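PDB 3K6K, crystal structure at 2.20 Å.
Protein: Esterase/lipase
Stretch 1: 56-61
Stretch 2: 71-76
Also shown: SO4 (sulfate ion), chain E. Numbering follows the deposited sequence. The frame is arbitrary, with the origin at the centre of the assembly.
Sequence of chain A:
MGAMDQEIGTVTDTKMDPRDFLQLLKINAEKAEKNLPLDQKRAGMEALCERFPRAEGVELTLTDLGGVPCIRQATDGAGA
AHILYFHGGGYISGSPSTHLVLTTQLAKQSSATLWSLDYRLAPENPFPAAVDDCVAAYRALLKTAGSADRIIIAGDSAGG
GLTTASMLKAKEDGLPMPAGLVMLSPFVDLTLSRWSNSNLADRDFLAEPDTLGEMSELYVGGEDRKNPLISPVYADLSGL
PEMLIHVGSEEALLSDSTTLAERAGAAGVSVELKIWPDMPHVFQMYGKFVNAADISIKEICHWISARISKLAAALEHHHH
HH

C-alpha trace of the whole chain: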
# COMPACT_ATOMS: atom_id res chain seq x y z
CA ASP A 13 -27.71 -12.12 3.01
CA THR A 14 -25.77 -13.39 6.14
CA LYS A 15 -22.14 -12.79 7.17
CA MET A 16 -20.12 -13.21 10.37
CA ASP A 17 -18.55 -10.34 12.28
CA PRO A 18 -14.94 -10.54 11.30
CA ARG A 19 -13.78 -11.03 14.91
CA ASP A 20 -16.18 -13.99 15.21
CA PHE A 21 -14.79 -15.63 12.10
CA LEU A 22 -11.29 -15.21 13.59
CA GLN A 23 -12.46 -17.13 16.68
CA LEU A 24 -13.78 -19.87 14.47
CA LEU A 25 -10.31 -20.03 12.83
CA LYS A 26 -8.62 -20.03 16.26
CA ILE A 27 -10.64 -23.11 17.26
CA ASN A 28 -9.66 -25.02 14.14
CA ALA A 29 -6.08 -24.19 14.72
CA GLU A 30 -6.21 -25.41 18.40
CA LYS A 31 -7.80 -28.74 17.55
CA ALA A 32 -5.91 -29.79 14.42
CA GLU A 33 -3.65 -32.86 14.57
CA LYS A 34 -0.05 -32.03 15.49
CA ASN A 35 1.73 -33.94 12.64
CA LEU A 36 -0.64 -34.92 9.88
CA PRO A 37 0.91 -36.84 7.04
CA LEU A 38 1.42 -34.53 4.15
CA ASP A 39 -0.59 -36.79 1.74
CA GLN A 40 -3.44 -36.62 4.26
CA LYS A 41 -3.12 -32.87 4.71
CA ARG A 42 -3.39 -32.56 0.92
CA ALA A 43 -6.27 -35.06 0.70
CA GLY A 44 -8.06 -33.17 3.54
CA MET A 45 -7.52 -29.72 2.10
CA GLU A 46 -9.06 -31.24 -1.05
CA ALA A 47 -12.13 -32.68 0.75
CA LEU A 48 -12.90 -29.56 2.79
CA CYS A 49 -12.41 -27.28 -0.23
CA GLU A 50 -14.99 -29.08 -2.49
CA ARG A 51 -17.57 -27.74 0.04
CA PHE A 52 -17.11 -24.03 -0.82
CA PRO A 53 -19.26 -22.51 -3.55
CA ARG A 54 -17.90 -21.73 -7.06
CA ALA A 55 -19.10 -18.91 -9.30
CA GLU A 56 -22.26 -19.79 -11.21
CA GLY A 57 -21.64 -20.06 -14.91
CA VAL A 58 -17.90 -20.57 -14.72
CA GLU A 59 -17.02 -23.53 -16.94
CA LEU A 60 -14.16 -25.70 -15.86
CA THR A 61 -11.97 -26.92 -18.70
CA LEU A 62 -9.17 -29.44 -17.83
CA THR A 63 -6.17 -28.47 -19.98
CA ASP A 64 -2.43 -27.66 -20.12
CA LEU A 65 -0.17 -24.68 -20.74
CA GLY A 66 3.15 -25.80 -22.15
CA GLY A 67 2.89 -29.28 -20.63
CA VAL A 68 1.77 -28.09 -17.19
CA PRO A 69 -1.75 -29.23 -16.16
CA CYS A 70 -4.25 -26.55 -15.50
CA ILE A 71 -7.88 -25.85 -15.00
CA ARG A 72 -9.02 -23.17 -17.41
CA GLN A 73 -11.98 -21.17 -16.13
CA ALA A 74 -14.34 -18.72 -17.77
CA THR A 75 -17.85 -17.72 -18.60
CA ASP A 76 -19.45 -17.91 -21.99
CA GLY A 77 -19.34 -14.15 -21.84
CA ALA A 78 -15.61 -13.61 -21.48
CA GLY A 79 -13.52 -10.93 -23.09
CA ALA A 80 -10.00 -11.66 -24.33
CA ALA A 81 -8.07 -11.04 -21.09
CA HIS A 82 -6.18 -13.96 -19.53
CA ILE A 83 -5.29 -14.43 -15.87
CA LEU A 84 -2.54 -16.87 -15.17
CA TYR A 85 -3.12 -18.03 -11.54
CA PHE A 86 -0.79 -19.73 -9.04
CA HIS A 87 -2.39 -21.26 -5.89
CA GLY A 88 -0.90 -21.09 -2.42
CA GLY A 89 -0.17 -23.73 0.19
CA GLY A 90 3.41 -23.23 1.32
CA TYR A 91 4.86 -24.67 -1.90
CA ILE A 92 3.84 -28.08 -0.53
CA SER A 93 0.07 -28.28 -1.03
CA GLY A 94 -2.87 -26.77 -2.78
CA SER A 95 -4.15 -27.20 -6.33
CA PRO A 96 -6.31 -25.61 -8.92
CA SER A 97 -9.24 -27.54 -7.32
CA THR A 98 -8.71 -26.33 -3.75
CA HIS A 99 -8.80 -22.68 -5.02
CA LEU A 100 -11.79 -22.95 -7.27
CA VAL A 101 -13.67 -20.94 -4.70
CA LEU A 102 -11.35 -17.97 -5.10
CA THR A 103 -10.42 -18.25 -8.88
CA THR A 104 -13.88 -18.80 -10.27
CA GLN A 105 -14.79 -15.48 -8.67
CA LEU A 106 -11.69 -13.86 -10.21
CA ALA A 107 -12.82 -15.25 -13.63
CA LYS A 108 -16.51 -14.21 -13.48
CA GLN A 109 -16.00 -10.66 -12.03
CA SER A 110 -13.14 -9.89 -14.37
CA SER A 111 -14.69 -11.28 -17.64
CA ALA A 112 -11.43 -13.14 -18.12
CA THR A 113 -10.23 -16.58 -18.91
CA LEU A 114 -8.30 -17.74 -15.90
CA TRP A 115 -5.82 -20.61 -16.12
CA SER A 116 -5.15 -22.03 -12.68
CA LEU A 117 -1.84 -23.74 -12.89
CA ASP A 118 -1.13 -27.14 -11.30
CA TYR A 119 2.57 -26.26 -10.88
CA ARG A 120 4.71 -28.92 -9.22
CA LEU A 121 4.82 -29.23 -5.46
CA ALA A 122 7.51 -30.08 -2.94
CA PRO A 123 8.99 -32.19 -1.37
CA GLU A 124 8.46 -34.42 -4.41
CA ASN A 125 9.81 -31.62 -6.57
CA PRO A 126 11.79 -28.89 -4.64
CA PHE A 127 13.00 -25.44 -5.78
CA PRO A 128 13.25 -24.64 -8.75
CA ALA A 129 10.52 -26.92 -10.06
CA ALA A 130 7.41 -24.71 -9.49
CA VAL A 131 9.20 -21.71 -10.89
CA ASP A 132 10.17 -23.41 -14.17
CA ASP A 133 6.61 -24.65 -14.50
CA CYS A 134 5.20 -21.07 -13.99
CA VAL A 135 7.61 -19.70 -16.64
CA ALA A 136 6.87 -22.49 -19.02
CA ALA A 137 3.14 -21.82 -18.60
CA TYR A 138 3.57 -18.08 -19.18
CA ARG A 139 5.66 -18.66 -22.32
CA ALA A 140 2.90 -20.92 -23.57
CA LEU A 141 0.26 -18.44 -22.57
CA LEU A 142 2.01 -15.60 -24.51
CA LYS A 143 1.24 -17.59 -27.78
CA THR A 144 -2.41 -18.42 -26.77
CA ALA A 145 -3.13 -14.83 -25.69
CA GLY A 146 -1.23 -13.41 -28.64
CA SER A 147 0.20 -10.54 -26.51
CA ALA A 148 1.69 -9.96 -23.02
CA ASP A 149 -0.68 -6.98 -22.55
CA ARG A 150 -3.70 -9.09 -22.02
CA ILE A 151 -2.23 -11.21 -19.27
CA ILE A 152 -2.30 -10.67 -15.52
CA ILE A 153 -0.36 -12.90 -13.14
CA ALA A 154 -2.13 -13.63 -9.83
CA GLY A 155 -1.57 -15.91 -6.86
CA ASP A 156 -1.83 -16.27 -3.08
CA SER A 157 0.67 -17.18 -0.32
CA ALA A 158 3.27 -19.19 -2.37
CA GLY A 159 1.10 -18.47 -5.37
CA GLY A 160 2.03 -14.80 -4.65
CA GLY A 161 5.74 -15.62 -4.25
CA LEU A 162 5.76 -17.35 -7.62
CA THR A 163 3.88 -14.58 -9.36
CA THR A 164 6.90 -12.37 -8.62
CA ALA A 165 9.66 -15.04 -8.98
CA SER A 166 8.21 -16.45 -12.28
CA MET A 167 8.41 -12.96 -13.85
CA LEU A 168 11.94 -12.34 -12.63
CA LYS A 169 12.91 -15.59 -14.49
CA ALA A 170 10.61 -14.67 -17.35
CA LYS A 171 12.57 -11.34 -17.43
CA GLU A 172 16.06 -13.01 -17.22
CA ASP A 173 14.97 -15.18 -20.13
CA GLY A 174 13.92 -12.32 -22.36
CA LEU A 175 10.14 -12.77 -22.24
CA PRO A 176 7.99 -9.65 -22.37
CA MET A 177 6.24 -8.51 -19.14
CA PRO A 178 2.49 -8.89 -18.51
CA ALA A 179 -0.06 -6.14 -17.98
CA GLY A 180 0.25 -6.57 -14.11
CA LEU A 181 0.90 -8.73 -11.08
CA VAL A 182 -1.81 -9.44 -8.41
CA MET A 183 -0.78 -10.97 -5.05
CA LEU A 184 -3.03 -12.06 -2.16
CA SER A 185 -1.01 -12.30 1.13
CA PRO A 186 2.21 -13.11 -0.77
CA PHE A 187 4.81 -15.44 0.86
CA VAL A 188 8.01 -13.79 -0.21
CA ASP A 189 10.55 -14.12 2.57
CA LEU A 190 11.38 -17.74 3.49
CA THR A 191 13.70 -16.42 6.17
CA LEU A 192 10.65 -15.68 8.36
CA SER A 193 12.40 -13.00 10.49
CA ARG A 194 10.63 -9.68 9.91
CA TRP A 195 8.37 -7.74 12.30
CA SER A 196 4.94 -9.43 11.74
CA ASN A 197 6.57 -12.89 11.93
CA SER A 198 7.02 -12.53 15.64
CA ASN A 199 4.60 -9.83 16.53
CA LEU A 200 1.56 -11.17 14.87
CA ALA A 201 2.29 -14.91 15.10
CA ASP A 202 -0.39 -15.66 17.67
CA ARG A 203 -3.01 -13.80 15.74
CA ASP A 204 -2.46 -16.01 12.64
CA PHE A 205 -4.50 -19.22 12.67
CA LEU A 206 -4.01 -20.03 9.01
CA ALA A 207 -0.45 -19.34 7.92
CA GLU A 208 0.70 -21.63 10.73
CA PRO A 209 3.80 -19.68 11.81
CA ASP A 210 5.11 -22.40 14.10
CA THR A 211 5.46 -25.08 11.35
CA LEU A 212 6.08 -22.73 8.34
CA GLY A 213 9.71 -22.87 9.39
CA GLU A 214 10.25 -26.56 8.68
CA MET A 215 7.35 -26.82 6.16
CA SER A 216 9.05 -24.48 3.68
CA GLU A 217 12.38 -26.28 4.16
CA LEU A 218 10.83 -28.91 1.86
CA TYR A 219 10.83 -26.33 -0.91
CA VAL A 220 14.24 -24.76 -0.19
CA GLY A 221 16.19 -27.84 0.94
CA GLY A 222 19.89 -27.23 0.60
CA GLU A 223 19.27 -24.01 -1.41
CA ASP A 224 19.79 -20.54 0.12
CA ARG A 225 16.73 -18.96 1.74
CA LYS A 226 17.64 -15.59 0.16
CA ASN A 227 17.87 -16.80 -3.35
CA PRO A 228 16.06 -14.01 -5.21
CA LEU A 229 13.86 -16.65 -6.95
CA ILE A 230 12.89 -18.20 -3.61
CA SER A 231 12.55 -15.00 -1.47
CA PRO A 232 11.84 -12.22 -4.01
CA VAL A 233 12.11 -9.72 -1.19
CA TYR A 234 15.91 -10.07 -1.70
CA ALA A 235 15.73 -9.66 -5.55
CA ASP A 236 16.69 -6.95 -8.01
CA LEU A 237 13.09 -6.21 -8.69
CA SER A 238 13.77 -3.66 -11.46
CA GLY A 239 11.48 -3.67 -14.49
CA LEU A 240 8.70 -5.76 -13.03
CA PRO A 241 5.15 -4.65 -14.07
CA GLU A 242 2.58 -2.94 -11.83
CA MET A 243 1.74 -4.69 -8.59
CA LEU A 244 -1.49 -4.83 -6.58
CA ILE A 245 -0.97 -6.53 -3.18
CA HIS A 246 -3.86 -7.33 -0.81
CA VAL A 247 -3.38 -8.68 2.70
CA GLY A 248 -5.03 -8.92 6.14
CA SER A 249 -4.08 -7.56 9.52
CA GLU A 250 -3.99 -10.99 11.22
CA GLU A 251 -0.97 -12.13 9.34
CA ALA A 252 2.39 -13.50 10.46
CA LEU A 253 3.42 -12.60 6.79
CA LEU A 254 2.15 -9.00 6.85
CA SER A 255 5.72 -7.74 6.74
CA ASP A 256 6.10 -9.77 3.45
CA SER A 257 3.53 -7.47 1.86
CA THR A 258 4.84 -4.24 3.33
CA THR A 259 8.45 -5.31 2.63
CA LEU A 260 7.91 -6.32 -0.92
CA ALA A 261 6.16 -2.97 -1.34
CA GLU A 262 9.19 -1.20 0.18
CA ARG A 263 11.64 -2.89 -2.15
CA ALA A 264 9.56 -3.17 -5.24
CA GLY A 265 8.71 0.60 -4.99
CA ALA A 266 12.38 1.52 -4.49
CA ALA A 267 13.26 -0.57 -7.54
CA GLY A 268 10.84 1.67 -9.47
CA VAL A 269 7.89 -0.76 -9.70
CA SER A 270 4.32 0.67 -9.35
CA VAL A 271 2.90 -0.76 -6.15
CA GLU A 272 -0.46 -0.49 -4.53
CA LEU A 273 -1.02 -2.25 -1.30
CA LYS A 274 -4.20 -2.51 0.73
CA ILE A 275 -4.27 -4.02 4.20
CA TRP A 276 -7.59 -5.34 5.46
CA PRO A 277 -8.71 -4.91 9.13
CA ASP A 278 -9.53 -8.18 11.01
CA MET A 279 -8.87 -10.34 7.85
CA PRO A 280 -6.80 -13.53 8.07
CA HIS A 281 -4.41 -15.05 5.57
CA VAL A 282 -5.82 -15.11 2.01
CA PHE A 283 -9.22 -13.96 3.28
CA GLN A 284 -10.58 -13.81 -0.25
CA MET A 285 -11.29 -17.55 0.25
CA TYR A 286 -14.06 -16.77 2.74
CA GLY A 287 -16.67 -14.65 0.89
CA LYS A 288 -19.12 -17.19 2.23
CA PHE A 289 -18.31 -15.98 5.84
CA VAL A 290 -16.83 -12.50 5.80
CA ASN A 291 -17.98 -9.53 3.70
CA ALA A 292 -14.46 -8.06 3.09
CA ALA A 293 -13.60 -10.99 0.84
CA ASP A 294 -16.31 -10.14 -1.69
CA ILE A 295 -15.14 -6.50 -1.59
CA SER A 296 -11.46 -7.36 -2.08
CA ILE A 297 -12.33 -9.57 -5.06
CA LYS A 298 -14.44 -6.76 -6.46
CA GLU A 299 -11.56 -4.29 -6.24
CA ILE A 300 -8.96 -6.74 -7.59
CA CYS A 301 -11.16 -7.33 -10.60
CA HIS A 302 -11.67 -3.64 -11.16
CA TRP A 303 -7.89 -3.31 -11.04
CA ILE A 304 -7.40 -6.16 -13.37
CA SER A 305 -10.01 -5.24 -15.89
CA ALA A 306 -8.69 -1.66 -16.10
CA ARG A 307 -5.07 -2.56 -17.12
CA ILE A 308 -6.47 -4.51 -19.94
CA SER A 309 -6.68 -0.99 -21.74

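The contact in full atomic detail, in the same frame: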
# COMPACT_ATOMS: atom_id res chain seq x y z
N GLU A 56 -21.29 -19.23 -10.31
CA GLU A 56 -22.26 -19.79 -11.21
C GLU A 56 -21.82 -19.41 -12.59
O GLU A 56 -21.44 -18.27 -12.82
CB GLU A 56 -23.67 -19.24 -10.94
CG GLU A 56 -24.72 -19.54 -12.06
CD GLU A 56 -26.17 -19.35 -11.55
OE1 GLU A 56 -27.09 -20.04 -12.07
OE2 GLU A 56 -26.40 -18.51 -10.63
N GLY A 57 -21.83 -20.37 -13.50
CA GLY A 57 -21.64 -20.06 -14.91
C GLY A 57 -20.19 -20.09 -15.34
O GLY A 57 -19.89 -19.76 -16.49
N VAL A 58 -19.31 -20.44 -14.42
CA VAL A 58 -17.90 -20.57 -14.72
C VAL A 58 -17.61 -22.00 -15.12
O VAL A 58 -17.65 -22.85 -14.31
CB VAL A 58 -16.92 -20.10 -13.58
CG1 VAL A 58 -15.57 -20.41 -13.93
CG2 VAL A 58 -17.01 -18.67 -13.36
N GLU A 59 -17.28 -22.20 -16.37
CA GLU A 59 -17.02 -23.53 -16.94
C GLU A 59 -15.60 -23.94 -16.65
O GLU A 59 -14.66 -23.13 -16.78
CB GLU A 59 -17.36 -23.60 -18.44
CG GLU A 59 -18.86 -23.31 -18.59
CD GLU A 59 -19.43 -23.33 -20.02
OE1 GLU A 59 -20.66 -23.54 -20.10
OE2 GLU A 59 -18.70 -23.15 -21.03
N LEU A 60 -15.46 -25.20 -16.25
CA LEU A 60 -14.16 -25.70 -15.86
C LEU A 60 -13.56 -26.63 -16.89
O LEU A 60 -13.88 -27.83 -16.94
CB LEU A 60 -14.23 -26.41 -14.49
CG LEU A 60 -14.67 -25.62 -13.28
CD1 LEU A 60 -14.82 -26.49 -11.99
CD2 LEU A 60 -13.72 -24.41 -13.07
N THR A 61 -12.62 -26.10 -17.68
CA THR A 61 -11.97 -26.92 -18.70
C THR A 61 -10.60 -27.51 -18.22
O THR A 61 -9.71 -26.78 -17.74
CB THR A 61 -11.91 -26.12 -19.99
OG1 THR A 61 -13.23 -25.67 -20.31
CG2 THR A 61 -11.34 -26.93 -21.14
N ILE A 71 -6.47 -25.97 -14.82
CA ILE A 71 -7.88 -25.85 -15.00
C ILE A 71 -8.15 -24.46 -15.54
O ILE A 71 -7.89 -23.46 -14.86
CB ILE A 71 -8.67 -26.07 -13.68
CG1 ILE A 71 -8.43 -27.46 -13.13
CG2 ILE A 71 -10.17 -25.75 -13.87
CD1 ILE A 71 -9.11 -27.64 -11.72
N ARG A 72 -8.64 -24.40 -16.77
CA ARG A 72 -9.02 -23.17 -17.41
C ARG A 72 -10.45 -22.87 -17.01
O ARG A 72 -11.27 -23.80 -16.90
CB ARG A 72 -8.89 -23.34 -18.92
CG ARG A 72 -9.14 -22.09 -19.72
CD ARG A 72 -8.91 -22.25 -21.22
NE ARG A 72 -10.09 -22.73 -21.92
CZ ARG A 72 -10.09 -23.80 -22.71
NH1 ARG A 72 -8.95 -24.49 -22.90
NH2 ARG A 72 -11.22 -24.18 -23.31
N GLN A 73 -10.75 -21.59 -16.79
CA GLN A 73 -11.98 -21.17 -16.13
C GLN A 73 -12.46 -19.88 -16.76
O GLN A 73 -11.67 -18.91 -16.93
CB GLN A 73 -11.74 -20.96 -14.60
CG GLN A 73 -10.91 -22.05 -13.93
CD GLN A 73 -10.61 -21.88 -12.44
OE1 GLN A 73 -9.62 -22.45 -11.94
NE2 GLN A 73 -11.45 -21.17 -11.71
N ALA A 74 -13.74 -19.86 -17.10
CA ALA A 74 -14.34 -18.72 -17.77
C ALA A 74 -15.86 -18.87 -17.95
O ALA A 74 -16.41 -20.01 -18.00
CB ALA A 74 -13.71 -18.54 -19.11
N THR A 75 -16.53 -17.76 -18.07
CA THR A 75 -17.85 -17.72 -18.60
C THR A 75 -17.85 -17.69 -20.13
O THR A 75 -16.92 -17.29 -20.77
CB THR A 75 -18.67 -16.52 -18.11
OG1 THR A 75 -18.05 -15.30 -18.50
CG2 THR A 75 -18.86 -16.56 -16.68
N ASP A 76 -18.95 -18.15 -20.66
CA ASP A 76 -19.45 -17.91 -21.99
C ASP A 76 -19.29 -16.45 -22.40
O ASP A 76 -18.99 -16.13 -23.52
CB ASP A 76 -20.92 -18.31 -21.96
CG ASP A 76 -21.52 -18.43 -23.31
OD1 ASP A 76 -22.66 -17.99 -23.43
OD2 ASP A 76 -20.89 -18.94 -24.24
S SO4 E . -21.99 -16.29 -7.77
O1 SO4 E . -21.33 -15.81 -6.57
O2 SO4 E . -21.34 -15.65 -8.94
O3 SO4 E . -21.86 -17.75 -7.71
O4 SO4 E . -23.41 -15.99 -7.83
O HOH W 1 -21.26 -19.30 -18.85
O HOH W 2 -13.88 -23.94 -22.39

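The contact is a short antiparallel pairing of two strands, and its rule is that the backbone does the holding while the side chains dress the two faces. The strand directions lie 155° apart and the axes approach to 4.7 Å; together the stretches bury 468 Å², both sides summed.

Glu56 stands outside the pairing. Its CA-to-CB bond points away from stretch 2, and its backbone N donates a hydrogen bond to O3 of a sulfate ion at 3.0 Å, an ion probably drawn from the crystallisation liquor.

Gly57 brings the chain in with phi/psi of 90/3, where a CB would be jammed against the carbonyl O of Glu56; the backbone itself calls for glycine. Its carbonyl then serves stretch 2 twice. Gly57 O receives a CA-H...O contact from Thr75 CA at 3.6 Å, and a water that donates to Gly57 O at 2.8 Å accepts from Asp76 N at 3.2 Å, so a water links the two backbones here. Thr75, with chi1 in p, also sets its CG2 3.4 Å from Gly57 O.

Val58 points sideways and supplies apolar packing through both methyls: CG1 lies 3.9 Å from Gln73 CB, and CG2 lies 4.3 Å from Thr75 CG2. A compact branched residue fills this place without needing a polar partner.

Glu59 pairs with Ala74 through two backbone bonds of unequal strength. Glu59 N donates to Ala74 O at 2.9 Å, while the return bond, from Ala74 N to Glu59 O, is weak at 3.4 Å. That same carbonyl is supplemented by a CA-H...O contact, Gln73 CA to Glu59 O at 3.4 Å and nearly straight at 165°. Glu59 shares its face of the sheet with Ala74, Thr61 and Arg72, a mixed, mostly polar set on a face that is partly open; the small methyl of Ala74 makes little demand for space beside the exposed glutamate.

Leu60 faces the other way, with Gln73, in a non-hydrogen-bonded pair. Its mt rotamer brings CD2 to 3.8 Å from Gln73 CG and 3.9 Å from Ile71 CG2, so one methyl touches two neighbours. Gln73 is buried, yet it suits the place: its aliphatic stem meets leucine, and its amide is satisfied by hydrogen bonds elsewhere in the structure.

Thr61 closes the walk with two equally short backbone bonds. Thr61 N donates to Arg72 O at 2.8 Å, and Arg72 N donates to Thr61 O, also at 2.8 Å; Ile71 CA adds a CA-H...O contact to Thr61 O at 3.4 Å. The side chains repeat the pairing in another form. Thr61 CG2 lies over one face of the Arg72 guanidinium, 3.5 Å from NH2, and a water joins Thr61 OG1 to Arg72 NH2, 2.8 Å from each. Threonine thus offers its methyl to the flat cation and its hydroxyl to the bridging water.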